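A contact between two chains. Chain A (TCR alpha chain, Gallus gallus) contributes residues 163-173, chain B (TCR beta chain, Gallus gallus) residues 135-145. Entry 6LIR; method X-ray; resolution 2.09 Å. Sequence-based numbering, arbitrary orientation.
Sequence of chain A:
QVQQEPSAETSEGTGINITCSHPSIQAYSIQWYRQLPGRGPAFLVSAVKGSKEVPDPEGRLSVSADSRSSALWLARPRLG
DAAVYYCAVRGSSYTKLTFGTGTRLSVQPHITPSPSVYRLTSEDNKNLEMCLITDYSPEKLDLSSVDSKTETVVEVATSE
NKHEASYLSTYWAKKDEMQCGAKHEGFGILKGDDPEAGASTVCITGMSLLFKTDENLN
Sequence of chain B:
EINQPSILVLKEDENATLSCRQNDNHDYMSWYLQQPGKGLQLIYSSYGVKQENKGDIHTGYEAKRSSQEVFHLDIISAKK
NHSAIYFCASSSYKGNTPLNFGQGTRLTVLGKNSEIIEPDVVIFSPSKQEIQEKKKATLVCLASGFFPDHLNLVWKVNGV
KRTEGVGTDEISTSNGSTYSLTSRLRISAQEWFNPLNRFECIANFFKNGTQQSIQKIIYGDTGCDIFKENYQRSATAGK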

# COMPACT_ATOMS: atom_id res chain seq x y z
N HIS A 163 -10.92 -5.86 19.24
CA HIS A 163 -10.86 -5.27 17.90
C HIS A 163 -11.94 -5.88 17.00
O HIS A 163 -11.77 -7.00 16.50
CB HIS A 163 -9.48 -5.46 17.29
CG HIS A 163 -8.43 -4.59 17.92
ND1 HIS A 163 -7.34 -5.11 18.59
CD2 HIS A 163 -8.31 -3.24 17.98
CE1 HIS A 163 -6.59 -4.11 19.03
NE2 HIS A 163 -7.15 -2.97 18.67
N GLU A 164 -13.02 -5.14 16.78
CA GLU A 164 -14.01 -5.51 15.76
C GLU A 164 -13.61 -4.93 14.41
O GLU A 164 -13.07 -3.83 14.31
CB GLU A 164 -15.41 -5.01 16.12
CG GLU A 164 -15.70 -4.85 17.58
CD GLU A 164 -17.01 -4.12 17.82
OE1 GLU A 164 -17.62 -3.66 16.83
OE2 GLU A 164 -17.43 -4.02 18.99
N ALA A 165 -13.94 -5.67 13.36
CA ALA A 165 -13.66 -5.26 11.99
C ALA A 165 -14.94 -4.84 11.29
O ALA A 165 -16.03 -5.35 11.58
CB ALA A 165 -12.99 -6.39 11.20
N SER A 166 -14.81 -3.90 10.36
CA SER A 166 -15.96 -3.40 9.64
C SER A 166 -15.50 -2.86 8.29
O SER A 166 -14.43 -2.27 8.19
CB SER A 166 -16.69 -2.29 10.42
OG SER A 166 -15.82 -1.21 10.71
N TYR A 167 -16.32 -3.08 7.28
CA TYR A 167 -16.04 -2.58 5.94
C TYR A 167 -16.58 -1.16 5.83
O TYR A 167 -17.57 -0.79 6.46
CB TYR A 167 -16.70 -3.46 4.88
CG TYR A 167 -15.93 -4.71 4.52
CD1 TYR A 167 -15.98 -5.84 5.33
CD2 TYR A 167 -15.16 -4.76 3.37
CE1 TYR A 167 -15.29 -6.99 5.00
CE2 TYR A 167 -14.47 -5.90 3.03
CZ TYR A 167 -14.53 -7.01 3.85
OH TYR A 167 -13.83 -8.15 3.51
N LEU A 168 -15.93 -0.37 4.98
CA LEU A 168 -16.35 1.00 4.70
C LEU A 168 -16.16 1.26 3.22
O LEU A 168 -15.12 0.91 2.65
CB LEU A 168 -15.53 2.02 5.50
CG LEU A 168 -15.33 1.83 7.00
CD1 LEU A 168 -14.27 2.81 7.52
CD2 LEU A 168 -16.64 2.01 7.75
N SER A 169 -17.17 1.86 2.60
CA SER A 169 -17.10 2.31 1.22
C SER A 169 -17.46 3.79 1.19
O SER A 169 -18.29 4.24 1.98
CB SER A 169 -18.03 1.50 0.30
OG SER A 169 -17.40 0.29 -0.10
N THR A 170 -16.83 4.54 0.29
CA THR A 170 -17.12 5.96 0.18
C THR A 170 -17.09 6.39 -1.28
O THR A 170 -16.40 5.81 -2.11
CB THR A 170 -16.11 6.83 0.95
OG1 THR A 170 -14.77 6.45 0.60
CG2 THR A 170 -16.30 6.70 2.45
N TYR A 171 -17.86 7.44 -1.56
CA TYR A 171 -17.81 8.14 -2.84
C TYR A 171 -18.32 9.55 -2.60
O TYR A 171 -19.13 9.79 -1.70
CB TYR A 171 -18.61 7.42 -3.95
CG TYR A 171 -20.11 7.29 -3.75
CD1 TYR A 171 -20.97 8.32 -4.13
CD2 TYR A 171 -20.66 6.13 -3.24
CE1 TYR A 171 -22.34 8.19 -3.97
CE2 TYR A 171 -22.03 5.99 -3.08
CZ TYR A 171 -22.87 7.03 -3.45
OH TYR A 171 -24.23 6.90 -3.29
N TRP A 172 -17.80 10.49 -3.38
CA TRP A 172 -18.04 11.91 -3.15
C TRP A 172 -18.33 12.60 -4.48
O TRP A 172 -17.90 12.14 -5.54
CB TRP A 172 -16.83 12.57 -2.49
CG TRP A 172 -15.62 12.54 -3.37
CD1 TRP A 172 -14.71 11.53 -3.47
CD2 TRP A 172 -15.21 13.55 -4.30
NE1 TRP A 172 -13.75 11.85 -4.40
CE2 TRP A 172 -14.03 13.08 -4.92
CE3 TRP A 172 -15.71 14.80 -4.66
CZ2 TRP A 172 -13.35 13.83 -5.88
CZ3 TRP A 172 -15.04 15.54 -5.61
CH2 TRP A 172 -13.87 15.05 -6.21
N ALA A 173 -19.05 13.71 -4.40
CA ALA A 173 -19.42 14.48 -5.58
C ALA A 173 -19.89 15.85 -5.12
O ALA A 173 -20.16 16.06 -3.94
CB ALA A 173 -20.52 13.77 -6.39
N LYS B 135 -22.07 3.84 17.75
CA LYS B 135 -21.13 4.22 18.81
C LYS B 135 -19.70 4.36 18.27
O LYS B 135 -18.73 4.14 18.99
CB LYS B 135 -21.19 3.26 20.00
CG LYS B 135 -22.30 3.62 20.99
CD LYS B 135 -22.31 2.71 22.21
CE LYS B 135 -21.02 2.83 23.02
NZ LYS B 135 -21.28 2.99 24.48
N LYS B 136 -19.58 4.72 16.99
CA LYS B 136 -18.29 4.98 16.38
C LYS B 136 -18.41 6.20 15.48
O LYS B 136 -19.48 6.51 14.96
CB LYS B 136 -17.79 3.79 15.55
CG LYS B 136 -17.71 2.47 16.30
CD LYS B 136 -17.53 1.31 15.33
CE LYS B 136 -17.74 -0.03 16.03
NZ LYS B 136 -17.67 -1.17 15.08
N ALA B 137 -17.29 6.89 15.31
CA ALA B 137 -17.19 8.03 14.40
C ALA B 137 -16.21 7.68 13.29
O ALA B 137 -15.06 7.32 13.56
CB ALA B 137 -16.74 9.30 15.14
N THR B 138 -16.66 7.80 12.05
CA THR B 138 -15.76 7.64 10.91
C THR B 138 -15.39 9.02 10.40
O THR B 138 -16.26 9.82 10.03
CB THR B 138 -16.41 6.82 9.80
OG1 THR B 138 -16.82 5.54 10.31
CG2 THR B 138 -15.43 6.61 8.65
N LEU B 139 -14.09 9.30 10.37
CA LEU B 139 -13.56 10.55 9.86
C LEU B 139 -13.00 10.29 8.47
O LEU B 139 -12.10 9.46 8.31
CB LEU B 139 -12.47 11.11 10.78
CG LEU B 139 -12.76 11.21 12.27
CD1 LEU B 139 -11.54 11.74 13.01
CD2 LEU B 139 -13.96 12.10 12.51
N VAL B 140 -13.56 10.96 7.47
CA VAL B 140 -13.13 10.77 6.10
C VAL B 140 -12.29 11.97 5.69
O VAL B 140 -12.78 13.11 5.68
CB VAL B 140 -14.33 10.58 5.16
CG1 VAL B 140 -13.85 10.22 3.77
CG2 VAL B 140 -15.25 9.50 5.71
N CYS B 141 -11.04 11.71 5.36
CA CYS B 141 -10.16 12.71 4.78
C CYS B 141 -10.12 12.49 3.27
O CYS B 141 -9.86 11.38 2.81
CB CYS B 141 -8.76 12.60 5.37
SG CYS B 141 -7.57 13.76 4.70
N LEU B 142 -10.36 13.56 2.51
CA LEU B 142 -10.35 13.47 1.06
C LEU B 142 -9.27 14.39 0.51
O LEU B 142 -9.27 15.60 0.79
CB LEU B 142 -11.71 13.85 0.48
CG LEU B 142 -11.78 14.03 -1.04
CD1 LEU B 142 -11.60 12.70 -1.77
CD2 LEU B 142 -13.09 14.70 -1.46
N ALA B 143 -8.37 13.83 -0.29
CA ALA B 143 -7.44 14.62 -1.08
C ALA B 143 -7.90 14.55 -2.53
O ALA B 143 -8.02 13.45 -3.08
CB ALA B 143 -6.01 14.11 -0.93
N SER B 144 -8.16 15.70 -3.13
CA SER B 144 -8.63 15.75 -4.50
C SER B 144 -7.98 16.91 -5.23
O SER B 144 -7.42 17.83 -4.61
CB SER B 144 -10.15 15.88 -4.57
OG SER B 144 -10.60 16.93 -3.73
N GLY B 145 -8.06 16.88 -6.55
CA GLY B 145 -7.56 17.96 -7.36
C GLY B 145 -6.10 17.84 -7.76
O GLY B 145 -5.58 18.76 -8.41
O HOH W 1 -15.22 -1.42 13.32

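The one direct polar link across this contact is a salt bridge near its edge: Lys B136 NZ donates a hydrogen bond to Glu A164 OE1 at 3.0 Å. Lysine earns its place by reach. From chi2 onward its chain is all trans, so the ammonium spans a gap that a short side chain could not, while its aliphatic stem lies buried. Glu A164 meets it with chi1 at -28°, between wells; its other oxygen, OE2, is hydrogen-bonded elsewhere in the structure.

One water extends this polar corner. It accepts from Lys B136 NZ at 3.0 Å, lies 2.7 Å from Ser A166 OG, and donates a weak bond to Glu A164 O at 3.4 Å. Ser A166 OG stops 4.7 Å from Lys B136 NZ, too far for a direct hydrogen bond, and the water bridges the two.

Beyond this, the rule is alternation. Every second residue, Glu A164 through Trp A172 and Lys B136 through Ser B144, points its CA-to-CB bond toward the partner strand. The axes come no closer than 10.0 Å and run 48° apart, so the strands meet through their side chains, with the water at the polar end. In the middle the packing is loose and apolar: Leu A168 CD1 meets Thr B138 CG2 at 4.1 Å, and Thr A170 CG2 meets Val B140 CG2 at 4.4 Å. Both threonines offer methyls here, while their hydroxyls are satisfied elsewhere.

The far end is tighter. Leu B142 lies over one face of the Trp A172 indole, its CD2 3.8 Å from the centroid of the five-membered ring and 12° off the normal, a CH-pi contact. Its CD1 also approaches Trp A172 NE1, at 3.5 Å. Ser B144 CB sits 4.0 Å from Trp A172 CZ2, a small side chain beside the large indole.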